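Local coordinates for CheC domain protein (Shewanella loihica PV-4, PDB 3IIC) that probably acts in bacterial chemotaxis as a CheX-like phosphatase of the CheC superfamily, whose characterised members dephosphorylate the response regulator CheY, at residues A[7-12]-A[103-108]; A[56-61]-A[149-154]; A[61-66]-A[144-149]; A[69-74]-A[84-89]. One frame throughout, in Å; residues are numbered along the deposited sequence.

Overall arrangement
From the N terminus, helix 4-22 first meets the chain again at contact 1, where 7-12 packs against the far end of helix 84-107. Strand 54-62 then supplies 56-61 to contact 2 and, as it turns into helix 64-75, 61-66 to contact 3. Helix 64-75 closes a short loop at contact 4 with the start of helix 84-107. The last strand, 147-154, closes the loops of contacts 2 and 3. Contact 4 is nested within contact 3, and contact 3 within contact 2; contact 1 encloses contact 4 but crosses contacts 2 and 3. Phe-10 and Leu-11 pack on strand 147-154, and Phe-62 on Ile-70, tying the helices to the sheet.

Contact 1 (A[7-12]-A[103-108]); sequences INPFLD and NLLSDK
Pro-9 and Phe-10 of helix 4-22 meet Leu-104, Leu-105 and Lys-108 at the end of helix 84-107, the two short helical segments running nearly antiparallel at 152° with their axes 9.4 Å apart. The apolar contacts dominate. Leu-105 sets one methyl on each of Pro-9 and Phe-10: its CD2 lies 3.7 Å from Pro-9 CG, while its other methyl, CD1, comes within 3.5 Å of Phe-10 CE2 and also touches CZ. Both pairs of side chains cross at about a right angle. Beside them, Leu-104 CB stands 4.0 Å from Pro-9 CB. Replacing Leu-105 by an alanine would probably open a gap between Pro-9 and the Phe-10 ring and loosen the join between the helices.

No polar bond crosses the contact. Lys-108, extended beyond CG, brings NZ tip to tip against the proline ring, 3.5 Å from Pro-9 CG, while its hydrogen bond goes to the carbonyl oxygen of Asp-5. Phe-10 and Leu-105 also share Phe-112 as a neighbour, and Phe-10 continues onto Ile-151 of the sheet. The attachment of the two segments to each other therefore rests on hydrophobic packing and the fit of branched side chains around a proline ring.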
loop_
_atom_site.group_PDB
_atom_site.type_symbol
_atom_site.label_atom_id
_atom_site.label_comp_id
_atom_site.label_asym_id
_atom_site.label_seq_id
_atom_site.Cartn_x
_atom_site.Cartn_y
_atom_site.Cartn_z
ATOM N N ILE A 7 -13.063 -7.452 -13.050
ATOM C CA ILE A 7 -11.804 -8.129 -12.699
ATOM C C ILE A 7 -10.903 -8.427 -13.902
ATOM O O ILE A 7 -9.720 -8.132 -13.847
ATOM C CB ILE A 7 -12.048 -9.462 -11.930
ATOM C CG1 ILE A 7 -12.703 -9.188 -10.566
ATOM C CG2 ILE A 7 -10.733 -10.242 -11.725
ATOM C CD1 ILE A 7 -13.011 -10.444 -9.776
ATOM N N ASN A 8 -11.463 -9.015 -14.960
ATOM C CA ASN A 8 -10.666 -9.411 -16.152
ATOM C C ASN A 8 -9.673 -8.389 -16.746
ATOM O O ASN A 8 -8.564 -8.785 -17.056
ATOM C CB ASN A 8 -11.542 -10.046 -17.264
ATOM C CG ASN A 8 -11.966 -11.495 -16.950
ATOM O OD1 ASN A 8 -11.537 -12.100 -15.978
ATOM N ND2 ASN A 8 -12.808 -12.047 -17.801
ATOM N N PRO A 9 -10.074 -7.104 -16.924
ATOM C CA PRO A 9 -9.158 -6.054 -17.403
ATOM C C PRO A 9 -7.859 -5.923 -16.573
ATOM O O PRO A 9 -6.810 -5.715 -17.152
ATOM C CB PRO A 9 -10.006 -4.789 -17.316
ATOM C CG PRO A 9 -11.387 -5.297 -17.647
ATOM C CD PRO A 9 -11.482 -6.656 -17.013
ATOM N N PHE A 10 -7.945 -6.081 -15.254
ATOM C CA PHE A 10 -6.754 -6.062 -14.384
ATOM C C PHE A 10 -5.857 -7.276 -14.642
ATOM O O PHE A 10 -4.651 -7.135 -14.722
ATOM C CB PHE A 10 -7.133 -6.003 -12.899
ATOM C CG PHE A 10 -7.796 -4.719 -12.493
ATOM C CD1 PHE A 10 -7.038 -3.565 -12.245
ATOM C CD2 PHE A 10 -9.186 -4.648 -12.362
ATOM C CE1 PHE A 10 -7.655 -2.371 -11.877
ATOM C CE2 PHE A 10 -9.808 -3.468 -11.977
ATOM C CZ PHE A 10 -9.057 -2.317 -11.742
ATOM N N LEU A 11 -6.462 -8.451 -14.807
ATOM C CA LEU A 11 -5.712 -9.706 -15.066
ATOM C C LEU A 11 -5.007 -9.685 -16.442
ATOM O O LEU A 11 -3.820 -10.015 -16.550
ATOM C CB LEU A 11 -6.637 -10.935 -14.933
ATOM C CG LEU A 11 -7.372 -11.128 -13.584
ATOM C CD1 LEU A 11 -8.064 -12.496 -13.568
ATOM C CD2 LEU A 11 -6.451 -10.965 -12.327
ATOM N N ASP A 12 -5.752 -9.273 -17.469
ATOM C CA ASP A 12 -5.226 -9.125 -18.824
ATOM C C ASP A 12 -4.047 -8.109 -18.908
ATOM O O ASP A 12 -3.113 -8.341 -19.650
ATOM C CB ASP A 12 -6.313 -8.639 -19.783
ATOM C CG ASP A 12 -7.453 -9.652 -20.017
ATOM O OD1 ASP A 12 -7.327 -10.877 -19.772
ATOM O OD2 ASP A 12 -8.504 -9.170 -20.492
ATOM N N ASN A 103 -8.308 2.075 -18.585
ATOM C CA ASN A 103 -8.773 2.333 -19.979
ATOM C C ASN A 103 -9.804 1.355 -20.527
ATOM O O ASN A 103 -10.779 1.770 -21.193
ATOM C CB ASN A 103 -7.586 2.331 -20.954
ATOM C CG ASN A 103 -6.582 3.455 -20.689
ATOM O OD1 ASN A 103 -6.760 4.309 -19.806
ATOM N ND2 ASN A 103 -5.530 3.468 -21.484
ATOM N N LEU A 104 -9.538 0.059 -20.333
ATOM C CA LEU A 104 -10.453 -1.016 -20.767
ATOM C C LEU A 104 -11.826 -0.872 -20.076
ATOM O O LEU A 104 -12.894 -1.021 -20.716
ATOM C CB LEU A 104 -9.842 -2.406 -20.499
ATOM C CG LEU A 104 -8.724 -2.968 -21.420
ATOM C CD1 LEU A 104 -7.740 -1.913 -21.970
ATOM C CD2 LEU A 104 -7.967 -4.107 -20.711
ATOM N N LEU A 105 -11.772 -0.551 -18.785
ATOM C CA LEU A 105 -12.944 -0.340 -17.934
ATOM C C LEU A 105 -13.725 0.955 -18.225
ATOM O O LEU A 105 -14.932 1.003 -17.955
ATOM C CB LEU A 105 -12.524 -0.410 -16.457
ATOM C CG LEU A 105 -12.032 -1.798 -16.001
ATOM C CD1 LEU A 105 -11.134 -1.730 -14.761
ATOM C CD2 LEU A 105 -13.230 -2.719 -15.786
ATOM N N SER A 106 -13.050 1.997 -18.742
ATOM C CA SER A 106 -13.714 3.261 -19.109
ATOM C C SER A 106 -14.667 3.042 -20.285
ATOM O O SER A 106 -15.744 3.615 -20.313
ATOM C CB SER A 106 -12.703 4.353 -19.461
ATOM O OG SER A 106 -11.990 4.028 -20.639
ATOM N N ASP A 107 -14.253 2.201 -21.238
ATOM C CA ASP A 107 -15.073 1.855 -22.420
ATOM C C ASP A 107 -16.339 1.103 -22.007
ATOM O O ASP A 107 -17.385 1.287 -22.624
ATOM C CB ASP A 107 -14.292 0.996 -23.425
ATOM C CG ASP A 107 -12.958 1.623 -23.836
ATOM O OD1 ASP A 107 -12.857 2.868 -23.925
ATOM O OD2 ASP A 107 -12.015 0.844 -24.068
ATOM N N LYS A 108 -16.223 0.266 -20.974
ATOM C CA LYS A 108 -17.347 -0.470 -20.394
ATOM C C LYS A 108 -18.258 0.363 -19.451
ATOM O O LYS A 108 -19.324 -0.126 -19.059
ATOM C CB LYS A 108 -16.863 -1.723 -19.638
ATOM C CG LYS A 108 -16.276 -2.837 -20.505
ATOM C CD LYS A 108 -15.933 -4.048 -19.606
ATOM C CE LYS A 108 -15.057 -5.095 -20.293
ATOM N NZ LYS A 108 -14.394 -6.001 -19.301
#

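Contact 2 (A[56-61]-A[149-154]); sequences GSLSIT and IEICFE
Ser-57 and Cys-152, and two residues further along Ser-59 and Glu-150, form hydrogen-bonded pairs between antiparallel neighbours in the central sheet of this CheC-like fold. In each pair both residues use their N-H and their C=O. Ser-57 N donates to Cys-152 O at 2.8 Å, and Cys-152 N returns a bond to Ser-57 O. Ser-59 N reaches Glu-150 O at 2.9 Å, and Glu-150 N reaches Ser-59 O in turn. All four bonds are fairly straight, with N-H...O angles of 155° to 163°. The intervening residues turn their N-H and C=O to the outer neighbours: Gly-56, Leu-58 and Ile-60 bond to strand 43-51, and Ile-149 to Met-138.

The hydroxyls of Ser-57 and Ser-59 share one imidazole, OG of Ser-57 bonding to ND1 of His-129 and OG of Ser-59 to its NE2. That holds the histidine ring at both nitrogens over the sheet face that also carries Glu-150 and Cys-152. The opposite face is apolar, covered by helix 4-22 through Phe-10, Leu-11 and Leu-14. There Ile-60 and Ile-149 lie side by side, CG1 to CG1 at 4.0 Å. At the far end of the contact the Phe-153 ring lies over Gly-56, whose CA sits 4.0 Å from the ring centroid in a CH-pi contact.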
loop_
_atom_site.group_PDB
_atom_site.type_symbol
_atom_site.label_atom_id
_atom_site.label_comp_id
_atom_site.label_asym_id
_atom_site.label_seq_id
_atom_site.Cartn_x
_atom_site.Cartn_y
_atom_site.Cartn_z
ATOM N N GLY A 56 -11.487 1.395 -4.015
ATOM C CA GLY A 56 -10.814 0.121 -4.171
ATOM C C GLY A 56 -9.319 0.164 -4.044
ATOM O O GLY A 56 -8.719 1.218 -3.767
ATOM N N SER A 57 -8.728 -0.999 -4.267
ATOM C CA SER A 57 -7.296 -1.172 -4.122
ATOM C C SER A 57 -6.761 -2.355 -4.901
ATOM O O SER A 57 -7.461 -3.346 -5.111
ATOM C CB SER A 57 -6.932 -1.293 -2.625
ATOM O OG SER A 57 -7.725 -2.283 -1.967
ATOM N N LEU A 58 -5.533 -2.203 -5.379
ATOM C CA LEU A 58 -4.847 -3.234 -6.119
ATOM C C LEU A 58 -3.426 -3.474 -5.552
ATOM O O LEU A 58 -2.765 -2.532 -5.166
ATOM C CB LEU A 58 -4.813 -2.873 -7.601
ATOM C CG LEU A 58 -4.038 -3.783 -8.557
ATOM C CD1 LEU A 58 -4.738 -3.842 -9.904
ATOM C CD2 LEU A 58 -2.617 -3.300 -8.729
ATOM N N SER A 59 -3.015 -4.740 -5.468
ATOM C CA SER A 59 -1.633 -5.081 -5.102
ATOM C C SER A 59 -1.122 -6.171 -6.033
ATOM O O SER A 59 -1.891 -7.005 -6.489
ATOM C CB SER A 59 -1.484 -5.471 -3.626
ATOM O OG SER A 59 -2.222 -6.615 -3.283
ATOM N N ILE A 60 0.151 -6.088 -6.383
ATOM C CA ILE A 60 0.839 -7.083 -7.211
ATOM C C ILE A 60 2.119 -7.422 -6.411
ATOM O O ILE A 60 2.953 -6.547 -6.203
ATOM C CB ILE A 60 1.246 -6.570 -8.626
ATOM C CG1 ILE A 60 0.043 -5.983 -9.423
ATOM C CG2 ILE A 60 1.906 -7.709 -9.373
ATOM C CD1 ILE A 60 0.428 -5.301 -10.765
ATOM N N THR A 61 2.235 -8.681 -5.987
ATOM C CA THR A 61 3.328 -9.177 -5.161
ATOM C C THR A 61 4.146 -10.200 -5.943
ATOM O O THR A 61 3.566 -11.066 -6.604
ATOM C CB THR A 61 2.743 -9.860 -3.906
ATOM O OG1 THR A 61 2.041 -8.873 -3.148
ATOM C CG2 THR A 61 3.829 -10.487 -3.041
ATOM N N ILE A 149 -1.746 -11.195 -7.713
ATOM C CA ILE A 149 -2.444 -9.925 -7.892
ATOM C C ILE A 149 -3.706 -9.989 -7.062
ATOM O O ILE A 149 -4.461 -10.954 -7.172
ATOM C CB ILE A 149 -2.738 -9.580 -9.373
ATOM C CG1 ILE A 149 -3.259 -8.150 -9.517
ATOM C CG2 ILE A 149 -3.761 -10.580 -10.029
ATOM C CD1 ILE A 149 -3.215 -7.694 -10.972
ATOM N N GLU A 150 -3.923 -8.975 -6.207
ATOM C CA GLU A 150 -5.156 -8.834 -5.442
ATOM C C GLU A 150 -5.897 -7.562 -5.876
ATOM O O GLU A 150 -5.304 -6.482 -5.923
ATOM C CB GLU A 150 -4.921 -8.864 -3.932
ATOM C CG GLU A 150 -6.182 -8.596 -3.078
ATOM C CD GLU A 150 -6.039 -8.925 -1.593
ATOM O OE1 GLU A 150 -4.922 -9.238 -1.097
ATOM O OE2 GLU A 150 -7.075 -8.834 -0.905
ATOM N N ILE A 151 -7.176 -7.715 -6.223
ATOM C CA ILE A 151 -8.065 -6.590 -6.567
ATOM C C ILE A 151 -9.212 -6.578 -5.554
ATOM O O ILE A 151 -9.846 -7.599 -5.304
ATOM C CB ILE A 151 -8.679 -6.666 -8.024
ATOM C CG1 ILE A 151 -7.572 -6.841 -9.100
ATOM C CG2 ILE A 151 -9.572 -5.403 -8.306
ATOM C CD1 ILE A 151 -7.351 -8.272 -9.577
ATOM N N CYS A 152 -9.481 -5.406 -4.994
ATOM C CA CYS A 152 -10.540 -5.225 -4.003
ATOM C C CYS A 152 -11.324 -3.949 -4.340
ATOM O O CYS A 152 -10.727 -2.916 -4.658
ATOM C CB CYS A 152 -9.877 -5.155 -2.641
ATOM S SG CYS A 152 -10.989 -4.995 -1.329
ATOM N N PHE A 153 -12.646 -4.028 -4.314
ATOM C CA PHE A 153 -13.494 -2.880 -4.690
ATOM C C PHE A 153 -14.840 -2.918 -3.975
ATOM O O PHE A 153 -15.373 -3.990 -3.765
ATOM C CB PHE A 153 -13.687 -2.878 -6.220
ATOM C CG PHE A 153 -13.407 -1.540 -6.861
ATOM C CD1 PHE A 153 -14.413 -0.564 -6.977
ATOM C CD2 PHE A 153 -12.118 -1.246 -7.326
ATOM C CE1 PHE A 153 -14.136 0.690 -7.553
ATOM C CE2 PHE A 153 -11.819 0.016 -7.896
ATOM C CZ PHE A 153 -12.838 0.985 -8.019
ATOM N N GLU A 154 -15.347 -1.750 -3.577
ATOM C CA GLU A 154 -16.662 -1.600 -2.924
ATOM C C GLU A 154 -17.383 -0.380 -3.500
ATOM O O GLU A 154 -16.764 0.675 -3.663
ATOM C CB GLU A 154 -16.516 -1.438 -1.405
ATOM C CG GLU A 154 -15.589 -0.315 -0.933
ATOM C CD GLU A 154 -15.779 0.060 0.538
ATOM O OE1 GLU A 154 -16.022 1.264 0.805
ATOM O OE2 GLU A 154 -15.689 -0.837 1.422
#

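Contact 3 (A[61-66]-A[144-149]); sequences TFEETL and YGTAYI
Leu-66 fits one methyl against the opposite backbone from Gly-145 O to Ala-147 N. Its CG is anti to the backbone N (chi1 176°), and CD2 comes to rest 3.6 Å from Thr-146 C and 3.7 Å from Ala-147 CB. That small CB is a bump that also meets the Phe-62 ring, so that the methyl sits against Leu-66 and Phe-62 together; Ala-147 CB lies 3.9 Å from Phe-62 CD2. The hollow at Gly-145, which has no side chain, takes the Glu-63 carboxylate: a CB there would run into OE1, and the backbone angles of Gly-145 in any case call for glycine.

This is where antiparallel strands 54-62 and 147-154 part and the first turns into helix 64-75, with Glu-63 at the N-cap position. Thr-61 and Tyr-148 make the last full hydrogen-bonded pair, with Thr-61 N 2.8 Å from Tyr-148 O. Glu-63 continues the pairing with one backbone bond and one from its side chain. Its N donates to Thr-146 O at 3.2 Å, and its side chain, extended beyond CG, passes across Thr-146 so that OE1 accepts from Thr-146 N at 2.9 Å, met from above the carboxylate plane. An alanine in place of Glu-63 would probably leave the Thr-146 amide without this acceptor and uncover the flank of Gly-145. Two residues on, Thr-65 OG1 donates to Tyr-144 O at 2.6 Å. Within 144-149, Thr-146 CG2 lies over one face of the Tyr-148 ring, offset toward its rim.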
loop_
_atom_site.group_PDB
_atom_site.type_symbol
_atom_site.label_atom_id
_atom_site.label_comp_id
_atom_site.label_asym_id
_atom_site.label_seq_id
_atom_site.Cartn_x
_atom_site.Cartn_y
_atom_site.Cartn_z
ATOM N N THR A 61 2.235 -8.681 -5.987
ATOM C CA THR A 61 3.328 -9.177 -5.161
ATOM C C THR A 61 4.146 -10.200 -5.943
ATOM O O THR A 61 3.566 -11.066 -6.604
ATOM C CB THR A 61 2.743 -9.860 -3.906
ATOM O OG1 THR A 61 2.041 -8.873 -3.148
ATOM C CG2 THR A 61 3.829 -10.487 -3.041
ATOM N N PHE A 62 5.476 -10.093 -5.844
ATOM C CA PHE A 62 6.425 -11.029 -6.482
ATOM C C PHE A 62 7.314 -11.728 -5.481
ATOM O O PHE A 62 7.737 -11.125 -4.498
ATOM C CB PHE A 62 7.371 -10.280 -7.417
ATOM C CG PHE A 62 6.696 -9.634 -8.571
ATOM C CD1 PHE A 62 6.173 -8.340 -8.450
ATOM C CD2 PHE A 62 6.552 -10.310 -9.773
ATOM C CE1 PHE A 62 5.537 -7.723 -9.542
ATOM C CE2 PHE A 62 5.905 -9.708 -10.868
ATOM C CZ PHE A 62 5.401 -8.427 -10.755
ATOM N N GLU A 63 7.608 -13.008 -5.754
ATOM C CA GLU A 63 8.674 -13.752 -5.035
ATOM C C GLU A 63 9.981 -13.164 -5.585
ATOM O O GLU A 63 10.015 -12.717 -6.736
ATOM C CB GLU A 63 8.589 -15.273 -5.280
ATOM C CG GLU A 63 7.344 -15.889 -4.625
ATOM C CD GLU A 63 7.203 -17.395 -4.832
ATOM O OE1 GLU A 63 7.676 -17.954 -5.849
ATOM O OE2 GLU A 63 6.569 -18.020 -3.972
ATOM N N GLU A 64 11.024 -13.098 -4.758
ATOM C CA GLU A 64 12.293 -12.512 -5.181
ATOM C C GLU A 64 12.851 -13.114 -6.487
ATOM O O GLU A 64 13.227 -12.370 -7.381
ATOM C CB GLU A 64 13.356 -12.594 -4.053
ATOM C CG GLU A 64 14.729 -12.041 -4.493
ATOM C CD GLU A 64 15.739 -11.905 -3.375
ATOM O OE1 GLU A 64 16.868 -12.369 -3.568
ATOM O OE2 GLU A 64 15.431 -11.328 -2.324
ATOM N N THR A 65 12.897 -14.441 -6.601
ATOM C CA THR A 65 13.469 -15.104 -7.795
ATOM C C THR A 65 12.765 -14.694 -9.096
ATOM O O THR A 65 13.412 -14.542 -10.119
ATOM C CB THR A 65 13.480 -16.652 -7.683
ATOM O OG1 THR A 65 12.155 -17.091 -7.382
ATOM C CG2 THR A 65 14.443 -17.149 -6.592
ATOM N N LEU A 66 11.451 -14.478 -9.033
ATOM C CA LEU A 66 10.669 -14.078 -10.200
ATOM C C LEU A 66 10.987 -12.653 -10.653
ATOM O O LEU A 66 11.226 -12.442 -11.832
ATOM C CB LEU A 66 9.154 -14.231 -9.942
ATOM C CG LEU A 66 8.219 -13.738 -11.070
ATOM C CD1 LEU A 66 8.588 -14.327 -12.462
ATOM C CD2 LEU A 66 6.744 -13.964 -10.713
ATOM N N TYR A 144 10.387 -19.595 -12.573
ATOM C CA TYR A 144 11.164 -18.633 -11.772
ATOM C C TYR A 144 10.484 -18.162 -10.493
ATOM O O TYR A 144 11.082 -17.391 -9.769
ATOM C CB TYR A 144 11.525 -17.422 -12.622
ATOM C CG TYR A 144 12.174 -17.801 -13.906
ATOM C CD1 TYR A 144 13.504 -18.232 -13.936
ATOM C CD2 TYR A 144 11.467 -17.724 -15.112
ATOM C CE1 TYR A 144 14.122 -18.573 -15.129
ATOM C CE2 TYR A 144 12.090 -18.057 -16.333
ATOM C CZ TYR A 144 13.411 -18.488 -16.324
ATOM O OH TYR A 144 14.005 -18.842 -17.511
ATOM N N GLY A 145 9.260 -18.626 -10.226
ATOM C CA GLY A 145 8.490 -18.271 -9.035
ATOM C C GLY A 145 7.109 -17.727 -9.370
ATOM O O GLY A 145 6.717 -17.654 -10.534
ATOM N N THR A 146 6.419 -17.264 -8.327
ATOM C CA THR A 146 5.000 -16.884 -8.368
ATOM C C THR A 146 4.752 -15.399 -8.130
ATOM O O THR A 146 5.436 -14.771 -7.311
ATOM C CB THR A 146 4.246 -17.712 -7.274
ATOM O OG1 THR A 146 4.467 -19.108 -7.493
ATOM C CG2 THR A 146 2.732 -17.436 -7.256
ATOM N N ALA A 147 3.809 -14.828 -8.886
ATOM C CA ALA A 147 3.335 -13.461 -8.657
ATOM C C ALA A 147 1.894 -13.612 -8.190
ATOM O O ALA A 147 1.225 -14.583 -8.537
ATOM C CB ALA A 147 3.422 -12.575 -9.900
ATOM N N TYR A 148 1.443 -12.676 -7.359
ATOM C CA TYR A 148 0.044 -12.624 -6.878
ATOM C C TYR A 148 -0.527 -11.258 -7.165
ATOM O O TYR A 148 0.152 -10.264 -6.883
ATOM C CB TYR A 148 -0.043 -12.831 -5.376
ATOM C CG TYR A 148 0.407 -14.177 -4.938
ATOM C CD1 TYR A 148 -0.471 -15.274 -4.960
ATOM C CD2 TYR A 148 1.720 -14.372 -4.483
ATOM C CE1 TYR A 148 -0.046 -16.537 -4.535
ATOM C CE2 TYR A 148 2.142 -15.612 -4.043
ATOM C CZ TYR A 148 1.261 -16.689 -4.080
ATOM O OH TYR A 148 1.716 -17.891 -3.675
ATOM N N ILE A 149 -1.746 -11.195 -7.713
ATOM C CA ILE A 149 -2.444 -9.925 -7.892
ATOM C C ILE A 149 -3.706 -9.989 -7.062
ATOM O O ILE A 149 -4.461 -10.954 -7.172
ATOM C CB ILE A 149 -2.738 -9.580 -9.373
ATOM C CG1 ILE A 149 -3.259 -8.150 -9.517
ATOM C CG2 ILE A 149 -3.761 -10.580 -10.029
ATOM C CD1 ILE A 149 -3.215 -7.694 -10.972
HETATM O O HOH W 1 -0.577 -8.784 -3.945
#

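Contact 4 (A[69-74]-A[84-89]); sequences EIMNKM and EEVTDL
Two consecutive helices, 64-75 and 84-107, meet almost at a right angle here, with Met-71 of the first resting on Val-86 and Leu-89 of the second. The short axes cross at 92° and stay 11.1 Å apart, a separation spanned largely by Met-71, a selenomethionine. Bent at chi2 (-80°) and again at chi3 (-56°), it sets CG 4.0 Å from Val-86 CG2 and its selenium 4.2 Å from Leu-89 CG, while the terminal CE turns toward Glu-85, a residue modelled in two conformers. Leu-89 is approached from a second direction as well, since Met-74 SE, also from a selenomethionine, lies 4.2 Å from its CD2. Ile-70 adds a looser contact and also packs on Leu-18 and Ala-22 of helix 4-22.

Other polar groups pair along the flanks of each helix. Glu-69 OE2 uses its anti lone pair to receive Lys-73 NZ at 2.9 Å in a salt bridge within the first helix, and Asn-72 ND2 binds the other oxygen, OE1, at 3.3 Å. On the second helix, Asp-88 forms a salt bridge with Lys-130 of the second subunit, and Thr-87 a hydrogen bond with the same lysine. Helix 84-107 also carries the E-x-x-N sequence that in CheC and CheX relatives marks the phosphatase site. The whole is an orthogonal packing of sequential helices in the helical layer beside the sheet of the CheC-like fold.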
loop_
_atom_site.group_PDB
_atom_site.type_symbol
_atom_site.label_atom_id
_atom_site.label_comp_id
_atom_site.label_asym_id
_atom_site.label_seq_id
_atom_site.Cartn_x
_atom_site.Cartn_y
_atom_site.Cartn_z
ATOM N N GLU A 69 14.463 -12.367 -12.108
ATOM C CA GLU A 69 14.523 -12.927 -13.472
ATOM C C GLU A 69 13.909 -11.957 -14.498
ATOM O O GLU A 69 14.441 -11.811 -15.621
ATOM C CB GLU A 69 13.831 -14.288 -13.570
ATOM C CG GLU A 69 13.938 -14.925 -14.991
ATOM C CD GLU A 69 15.368 -15.200 -15.460
ATOM O OE1 GLU A 69 16.282 -15.280 -14.614
ATOM O OE2 GLU A 69 15.566 -15.336 -16.688
ATOM N N ILE A 70 12.783 -11.327 -14.130
ATOM C CA ILE A 70 12.171 -10.293 -14.960
ATOM C C ILE A 70 13.258 -9.236 -15.277
ATOM O O ILE A 70 13.477 -8.922 -16.444
ATOM C CB ILE A 70 10.888 -9.647 -14.318
ATOM C CG1 ILE A 70 9.714 -10.637 -14.334
ATOM C CG2 ILE A 70 10.475 -8.401 -15.127
ATOM C CD1 ILE A 70 8.438 -10.208 -13.538
HETATM N N MSE A 71 13.942 -8.743 -14.236
HETATM C CA MSE A 71 15.088 -7.799 -14.375
HETATM C C MSE A 71 16.186 -8.353 -15.310
HETATM O O MSE A 71 16.688 -7.643 -16.180
HETATM C CB MSE A 71 15.731 -7.503 -13.015
HETATM C CG MSE A 71 14.857 -6.778 -11.978
HETATM SE SE MSE A 71 14.761 -4.930 -12.278
HETATM C CE MSE A 71 16.701 -4.497 -12.277
ATOM N N ASN A 72 16.515 -9.632 -15.129
ATOM C CA ASN A 72 17.529 -10.328 -15.929
ATOM C C ASN A 72 17.178 -10.409 -17.430
ATOM O O ASN A 72 18.053 -10.232 -18.268
ATOM C CB ASN A 72 17.768 -11.736 -15.336
ATOM C CG ASN A 72 18.915 -12.482 -15.990
ATOM O OD1 ASN A 72 19.961 -11.915 -16.276
ATOM N ND2 ASN A 72 18.726 -13.775 -16.197
ATOM N N LYS A 73 15.906 -10.670 -17.739
ATOM C CA LYS A 73 15.408 -10.730 -19.126
ATOM C C LYS A 73 15.433 -9.375 -19.851
ATOM O O LYS A 73 15.638 -9.331 -21.052
ATOM C CB LYS A 73 14.008 -11.374 -19.197
ATOM C CG LYS A 73 14.025 -12.875 -18.891
ATOM C CD LYS A 73 12.768 -13.604 -19.348
ATOM C CE LYS A 73 12.773 -15.078 -18.875
ATOM N NZ LYS A 73 14.038 -15.861 -19.152
HETATM N N MSE A 74 15.243 -8.290 -19.101
HETATM C CA MSE A 74 15.277 -6.920 -19.630
HETATM C C MSE A 74 16.703 -6.373 -19.781
HETATM O O MSE A 74 17.027 -5.773 -20.806
HETATM C CB MSE A 74 14.475 -5.982 -18.713
HETATM C CG MSE A 74 13.016 -6.345 -18.616
HETATM SE SE MSE A 74 12.059 -5.177 -17.517
HETATM C CE MSE A 74 11.970 -3.637 -18.676
ATOM N N GLU A 84 16.703 -0.549 -5.153
ATOM C CA GLU A 84 15.941 0.559 -5.665
ATOM C C GLU A 84 15.580 0.373 -7.136
ATOM O O GLU A 84 14.463 0.745 -7.502
ATOM C CB GLU A 84 16.658 1.886 -5.449
ATOM C CG GLU A 84 15.714 3.076 -5.500
ATOM C CD GLU A 84 16.437 4.413 -5.550
ATOM O OE1 GLU A 84 16.212 5.226 -4.620
ATOM O OE2 GLU A 84 17.216 4.652 -6.513
ATOM N N GLU A 85 16.484 -0.167 -7.975
ATOM C CA GLU A 85 16.168 -0.431 -9.405
ATOM C C GLU A 85 14.937 -1.322 -9.474
ATOM O O GLU A 85 14.006 -1.043 -10.219
ATOM C CB GLU A 85 17.302 -1.134 -10.199
ATOM C CG GLU A 85 18.421 -0.266 -10.743
ATOM C CD GLU A 85 19.063 -0.879 -12.012
ATOM O OE1 GLU A 85 19.326 -2.103 -12.072
ATOM O OE2 GLU A 85 19.299 -0.119 -12.969
ATOM N N VAL A 86 14.955 -2.405 -8.681
ATOM C CA VAL A 86 13.851 -3.378 -8.625
ATOM C C VAL A 86 12.546 -2.747 -8.114
ATOM O O VAL A 86 11.459 -2.999 -8.695
ATOM C CB VAL A 86 14.209 -4.647 -7.756
ATOM C CG1 VAL A 86 13.051 -5.631 -7.759
ATOM C CG2 VAL A 86 15.495 -5.335 -8.255
ATOM N N THR A 87 12.633 -1.936 -7.056
ATOM C CA THR A 87 11.436 -1.277 -6.499
ATOM C C THR A 87 10.897 -0.228 -7.480
ATOM O O THR A 87 9.660 -0.093 -7.611
ATOM C CB THR A 87 11.619 -0.663 -5.101
ATOM O OG1 THR A 87 12.498 0.451 -5.178
ATOM C CG2 THR A 87 12.107 -1.693 -4.087
ATOM N N ASP A 88 11.784 0.497 -8.180
ATOM C CA ASP A 88 11.311 1.403 -9.266
ATOM C C ASP A 88 10.510 0.653 -10.362
ATOM O O ASP A 88 9.528 1.174 -10.870
ATOM C CB ASP A 88 12.455 2.137 -9.969
ATOM C CG ASP A 88 13.079 3.226 -9.141
ATOM O OD1 ASP A 88 12.556 3.654 -8.087
ATOM O OD2 ASP A 88 14.111 3.690 -9.622
ATOM N N LEU A 89 10.959 -0.561 -10.705
ATOM C CA LEU A 89 10.317 -1.385 -11.748
ATOM C C LEU A 89 8.921 -1.886 -11.331
ATOM O O LEU A 89 7.969 -1.883 -12.136
ATOM C CB LEU A 89 11.244 -2.558 -12.101
ATOM C CG LEU A 89 10.953 -3.488 -13.280
ATOM C CD1 LEU A 89 9.957 -4.528 -12.943
ATOM C CD2 LEU A 89 10.583 -2.686 -14.517
#